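Local coordinates for protein HMG-CoA Lyase (Bacillus subtilis subsp. subtilis, PDB 1YDO) that belongs to the HMGL-like family of TIM-barrel enzymes and is built as a parallel-stranded barrel wrapped in helices, at residues Y257-Q261 with M262-T266; S49-P53 with K54-A58. All blocks are in the same frame, centred on the assembly; numbering follows the deposited sequence.

Contact 1. Residues Y257-Q261 with M262-T266; sequences YMLEQ and MDIKT
E260 and K265 both fold back on themselves to meet: the glutamate chain is bent at its second torsion (chi2 -58°), and the lysine curls through chi2, chi3 and chi4. K265 leaves the backbone pointing away from the helix, but its curled chain brings NZ to the carboxylate. K265 NZ reaches E260 OE2 at 3.2 Å, a salt bridge approaching the syn side of the carboxylate and somewhat out of its plane. T266 OG1 makes a weak hydrogen bond to the same E260 OE2 at 3.4 Å, while also bonding to the backbone of V268.

The backbone here makes a Schellman motif. D263, at positive phi, is the C-prime residue that turns the chain off helix 252-261. I264 N bonds to L259 O at 3.0 Å, and D263 N bonds to E260 O at 2.8 Å. The last helical-type bond runs from M262 N to M258 O, 3.2 Å.

L259 makes the apolar part of the contact, sending one branch to each of two partners: CD2 touches I264 CD1 at 3.9 Å, and CD1 meets T266 CG2 at 3.8 Å. T266 thus turns its methyl to L259 and its hydroxyl to E260. L259 also packs on L223 of helix 215-225, while the selenomethionine M262 lies on Y3 and on N184 of the second subunit.

The amine of K265 probably favours the charged form of the E260 carboxylate, with the hydroxyl of T266 adding little. Alongside the backbone bonds of the Schellman motif, the E260-K265 salt bridge joins the last helical turn to the chain leaving it.

Contact 2. Residues S49-P53 with K54-A58; sequences SFVHP and KWIPA
The H52 imidazole reaches forward and accepts a hydrogen bond from the backbone N of K54: K54 N points at H52 ND1, 3.0 Å away, with an N-H...N angle of 164° and the donor nearly in the ring plane. With CG anti to the backbone N (chi1 -166°), the ring lies alongside the K54 side chain, the two pointing the same way, and K54 CG rests 3.6 Å from H52 CE1. Since ND1 takes this bond, it should carry no proton here.

The carbonyl of H52 is used as well. W55 N bonds to H52 O at 2.9 Å, closing a beta-turn with P53 and K54 at its middle positions, both in helical conformation, and the indole of W55 brings its edge, CD1, to H52 CB at 3.9 Å.

The I56 side chain runs back to S49 and V51. Its CD1 comes to V51 CB at 3.4 Å, the two side chains crossing at about a right angle, and lies as near to S49 OG. That hydroxyl accepts from V51 N at 3.2 Å, making an ST turn just where strand 44-49 ends. F50, between S49 and V51 in sequence, points away from the turn and packs on helices 62-68 and 84-93; I56 also touches Q19.

Taken together, an ST turn followed by a proline-containing beta-turn forms part of a beta-alpha loop of the TIM barrel, carrying the chain from the C-terminal end of strand 44-49 toward helix 62-68.

Overall arrangement
Contacts 1 and 2 lie on opposite sides of the chain's centre, their own centres 35 Å apart and their nearest atoms about 23 Å apart, and they share no helix or strand. Each is partly buried, but contact 1 has more of its touching residues buried and contact 2 more exposed. The second subunit reaches contact 1, whereas no other chain of the assembly touches contact 2. Contact 1 ends a helix by backbone bonds, a salt bridge and buried apolar packing. Contact 2 leaves a strand by turns and is held by the imidazole and carbonyl of H52 meeting backbone nitrogens, with a serine turn beside it and prolines in its loop.

Contact 1. Residues Y257-Q261 with M262-T266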
loop_
_atom_site.group_PDB
_atom_site.type_symbol
_atom_site.label_atom_id
_atom_site.label_comp_id
_atom_site.label_asym_id
_atom_site.label_seq_id
_atom_site.Cartn_x
_atom_site.Cartn_y
_atom_site.Cartn_z
ATOM N N TYR A 257 1.041 -9.715 -7.169
ATOM C CA TYR A 257 2.134 -9.059 -7.853
ATOM C C TYR A 257 3.361 -8.919 -6.980
ATOM O O TYR A 257 4.432 -9.425 -7.304
ATOM C CB TYR A 257 1.715 -7.676 -8.348
ATOM C CG TYR A 257 2.875 -6.816 -8.832
ATOM C CD1 TYR A 257 3.567 -5.977 -7.957
ATOM C CD2 TYR A 257 3.295 -6.869 -10.154
ATOM C CE1 TYR A 257 4.662 -5.213 -8.392
ATOM C CE2 TYR A 257 4.382 -6.110 -10.604
ATOM C CZ TYR A 257 5.063 -5.286 -9.718
ATOM O OH TYR A 257 6.140 -4.542 -10.151
HETATM N N MSE A 258 3.205 -8.221 -5.870
HETATM C CA MSE A 258 4.334 -8.012 -5.002
HETATM C C MSE A 258 5.036 -9.306 -4.630
HETATM O O MSE A 258 6.265 -9.371 -4.588
HETATM C CB MSE A 258 3.910 -7.289 -3.742
HETATM C CG MSE A 258 5.082 -6.989 -2.859
HETATM SE SE MSE A 258 4.475 -6.395 -1.166
HETATM C CE MSE A 258 3.600 -8.019 -0.584
ATOM N N LEU A 259 4.252 -10.337 -4.357
ATOM C CA LEU A 259 4.824 -11.617 -3.991
ATOM C C LEU A 259 5.655 -12.169 -5.132
ATOM O O LEU A 259 6.710 -12.743 -4.908
ATOM C CB LEU A 259 3.720 -12.602 -3.609
ATOM C CG LEU A 259 3.039 -12.325 -2.265
ATOM C CD1 LEU A 259 1.781 -13.166 -2.144
ATOM C CD2 LEU A 259 4.010 -12.622 -1.135
ATOM N N GLU A 260 5.192 -11.981 -6.360
ATOM C CA GLU A 260 5.921 -12.482 -7.513
ATOM C C GLU A 260 7.262 -11.811 -7.665
ATOM O O GLU A 260 8.277 -12.469 -7.866
ATOM C CB GLU A 260 5.109 -12.292 -8.793
ATOM C CG GLU A 260 3.985 -13.296 -8.962
ATOM C CD GLU A 260 4.483 -14.734 -8.956
ATOM O OE1 GLU A 260 5.362 -15.054 -9.786
ATOM O OE2 GLU A 260 3.998 -15.534 -8.124
ATOM N N GLN A 261 7.271 -10.493 -7.576
ATOM C CA GLN A 261 8.517 -9.760 -7.701
ATOM C C GLN A 261 9.504 -10.206 -6.631
ATOM O O GLN A 261 10.709 -10.126 -6.823
ATOM C CB GLN A 261 8.252 -8.269 -7.554
ATOM C CG GLN A 261 7.191 -7.761 -8.487
ATOM C CD GLN A 261 7.504 -8.098 -9.919
ATOM O OE1 GLN A 261 8.527 -7.669 -10.459
ATOM N NE2 GLN A 261 6.626 -8.878 -10.552
HETATM N N MSE A 262 8.988 -10.675 -5.504
HETATM C CA MSE A 262 9.844 -11.115 -4.425
HETATM C C MSE A 262 10.296 -12.548 -4.626
HETATM O O MSE A 262 10.933 -13.127 -3.746
HETATM C CB MSE A 262 9.126 -10.998 -3.080
HETATM C CG MSE A 262 8.905 -9.577 -2.586
HETATM SE SE MSE A 262 7.911 -9.517 -0.894
HETATM C CE MSE A 262 9.318 -10.164 0.265
ATOM N N ASP A 263 9.955 -13.116 -5.779
ATOM C CA ASP A 263 10.302 -14.502 -6.124
ATOM C C ASP A 263 9.626 -15.533 -5.219
ATOM O O ASP A 263 10.231 -16.529 -4.827
ATOM C CB ASP A 263 11.822 -14.708 -6.104
ATOM C CG ASP A 263 12.517 -14.041 -7.271
ATOM O OD1 ASP A 263 12.235 -14.437 -8.435
ATOM O OD2 ASP A 263 13.354 -13.125 -7.026
ATOM N N ILE A 264 8.364 -15.278 -4.907
ATOM C CA ILE A 264 7.577 -16.160 -4.068
ATOM C C ILE A 264 6.432 -16.680 -4.923
ATOM O O ILE A 264 5.661 -15.887 -5.459
ATOM C CB ILE A 264 7.003 -15.396 -2.871
ATOM C CG1 ILE A 264 8.132 -14.763 -2.072
ATOM C CG2 ILE A 264 6.199 -16.326 -1.993
ATOM C CD1 ILE A 264 7.657 -13.882 -0.950
ATOM N N LYS A 265 6.312 -18.003 -5.043
ATOM C CA LYS A 265 5.268 -18.588 -5.871
ATOM C C LYS A 265 3.888 -18.563 -5.269
ATOM O O LYS A 265 3.708 -18.896 -4.103
ATOM C CB LYS A 265 5.619 -20.028 -6.260
ATOM C CG LYS A 265 6.754 -20.135 -7.272
ATOM C CD LYS A 265 6.570 -19.191 -8.491
ATOM C CE LYS A 265 5.245 -19.418 -9.261
ATOM N NZ LYS A 265 4.041 -18.686 -8.733
ATOM N N THR A 266 2.916 -18.168 -6.088
ATOM C CA THR A 266 1.519 -18.108 -5.677
ATOM C C THR A 266 0.701 -18.948 -6.652
ATOM O O THR A 266 -0.495 -19.158 -6.468
ATOM C CB THR A 266 0.973 -16.662 -5.706
ATOM O OG1 THR A 266 0.802 -16.243 -7.063
ATOM C CG2 THR A 266 1.934 -15.714 -5.004
#

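Contact 2. Residues S49-P53 with K54-A58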
loop_
_atom_site.group_PDB
_atom_site.type_symbol
_atom_site.label_atom_id
_atom_site.label_comp_id
_atom_site.label_asym_id
_atom_site.label_seq_id
_atom_site.Cartn_x
_atom_site.Cartn_y
_atom_site.Cartn_z
ATOM N N SER A 49 -21.850 -16.591 0.860
ATOM C CA SER A 49 -22.156 -16.707 2.286
ATOM C C SER A 49 -23.564 -17.241 2.479
ATOM O O SER A 49 -24.494 -16.828 1.785
ATOM C CB SER A 49 -22.041 -15.347 2.982
ATOM O OG SER A 49 -22.700 -15.352 4.236
ATOM N N PHE A 50 -23.720 -18.161 3.424
ATOM C CA PHE A 50 -25.027 -18.735 3.700
ATOM C C PHE A 50 -25.683 -18.134 4.923
ATOM O O PHE A 50 -26.400 -18.812 5.657
ATOM C CB PHE A 50 -24.934 -20.255 3.839
ATOM C CG PHE A 50 -24.737 -20.953 2.539
ATOM C CD1 PHE A 50 -23.467 -21.263 2.088
ATOM C CD2 PHE A 50 -25.818 -21.237 1.727
ATOM C CE1 PHE A 50 -23.281 -21.854 0.834
ATOM C CE2 PHE A 50 -25.638 -21.823 0.474
ATOM C CZ PHE A 50 -24.375 -22.128 0.028
ATOM N N VAL A 51 -25.413 -16.858 5.156
ATOM C CA VAL A 51 -26.048 -16.169 6.263
ATOM C C VAL A 51 -27.460 -15.869 5.742
ATOM O O VAL A 51 -27.637 -15.725 4.534
ATOM C CB VAL A 51 -25.331 -14.850 6.563
ATOM C CG1 VAL A 51 -26.066 -14.083 7.656
ATOM C CG2 VAL A 51 -23.909 -15.133 6.956
ATOM N N HIS A 52 -28.458 -15.790 6.622
ATOM C CA HIS A 52 -29.821 -15.499 6.177
ATOM C C HIS A 52 -29.877 -14.278 5.245
ATOM O O HIS A 52 -29.452 -13.179 5.623
ATOM C CB HIS A 52 -30.743 -15.248 7.374
ATOM C CG HIS A 52 -32.202 -15.279 7.019
ATOM N ND1 HIS A 52 -32.750 -14.453 6.057
ATOM C CD2 HIS A 52 -33.205 -16.078 7.447
ATOM C CE1 HIS A 52 -34.029 -14.749 5.906
ATOM N NE2 HIS A 52 -34.333 -15.731 6.735
ATOM N N PRO A 53 -30.421 -14.453 4.024
ATOM C CA PRO A 53 -30.533 -13.382 3.028
ATOM C C PRO A 53 -31.021 -12.026 3.547
ATOM O O PRO A 53 -30.775 -10.990 2.926
ATOM C CB PRO A 53 -31.480 -13.980 1.990
ATOM C CG PRO A 53 -31.169 -15.438 2.057
ATOM C CD PRO A 53 -31.103 -15.671 3.551
ATOM N N LYS A 54 -31.720 -12.042 4.679
ATOM C CA LYS A 54 -32.245 -10.819 5.281
ATOM C C LYS A 54 -31.132 -9.848 5.664
ATOM O O LYS A 54 -31.282 -8.631 5.546
ATOM C CB LYS A 54 -33.079 -11.151 6.531
ATOM C CG LYS A 54 -34.593 -11.172 6.321
ATOM C CD LYS A 54 -35.359 -11.521 7.614
ATOM C CE LYS A 54 -36.889 -11.520 7.397
ATOM N NZ LYS A 54 -37.667 -11.955 8.606
ATOM N N TRP A 55 -30.013 -10.389 6.121
ATOM C CA TRP A 55 -28.899 -9.549 6.526
ATOM C C TRP A 55 -27.925 -9.279 5.394
ATOM O O TRP A 55 -27.240 -8.267 5.398
ATOM C CB TRP A 55 -28.155 -10.191 7.698
ATOM C CG TRP A 55 -29.052 -10.593 8.816
ATOM C CD1 TRP A 55 -29.716 -11.779 8.945
ATOM C CD2 TRP A 55 -29.422 -9.797 9.948
ATOM N NE1 TRP A 55 -30.482 -11.773 10.089
ATOM C CE2 TRP A 55 -30.321 -10.567 10.725
ATOM C CE3 TRP A 55 -29.088 -8.506 10.383
ATOM C CZ2 TRP A 55 -30.889 -10.088 11.915
ATOM C CZ3 TRP A 55 -29.654 -8.033 11.571
ATOM C CH2 TRP A 55 -30.545 -8.824 12.319
ATOM N N ILE A 56 -27.870 -10.184 4.425
ATOM C CA ILE A 56 -26.957 -10.023 3.302
ATOM C C ILE A 56 -27.686 -10.092 1.962
ATOM O O ILE A 56 -27.427 -10.965 1.126
ATOM C CB ILE A 56 -25.857 -11.088 3.359
ATOM C CG1 ILE A 56 -26.495 -12.483 3.402
ATOM C CG2 ILE A 56 -24.986 -10.842 4.593
ATOM C CD1 ILE A 56 -25.492 -13.625 3.379
ATOM N N PRO A 57 -28.594 -9.134 1.734
ATOM C CA PRO A 57 -29.377 -9.075 0.500
ATOM C C PRO A 57 -28.551 -9.102 -0.776
ATOM O O PRO A 57 -29.044 -9.525 -1.822
ATOM C CB PRO A 57 -30.175 -7.787 0.663
ATOM C CG PRO A 57 -29.255 -6.931 1.480
ATOM C CD PRO A 57 -28.768 -7.903 2.521
ATOM N N ALA A 58 -27.299 -8.661 -0.692
ATOM C CA ALA A 58 -26.420 -8.644 -1.860
ATOM C C ALA A 58 -26.008 -10.059 -2.255
ATOM O O ALA A 58 -25.550 -10.303 -3.372
ATOM C CB ALA A 58 -25.183 -7.805 -1.568
#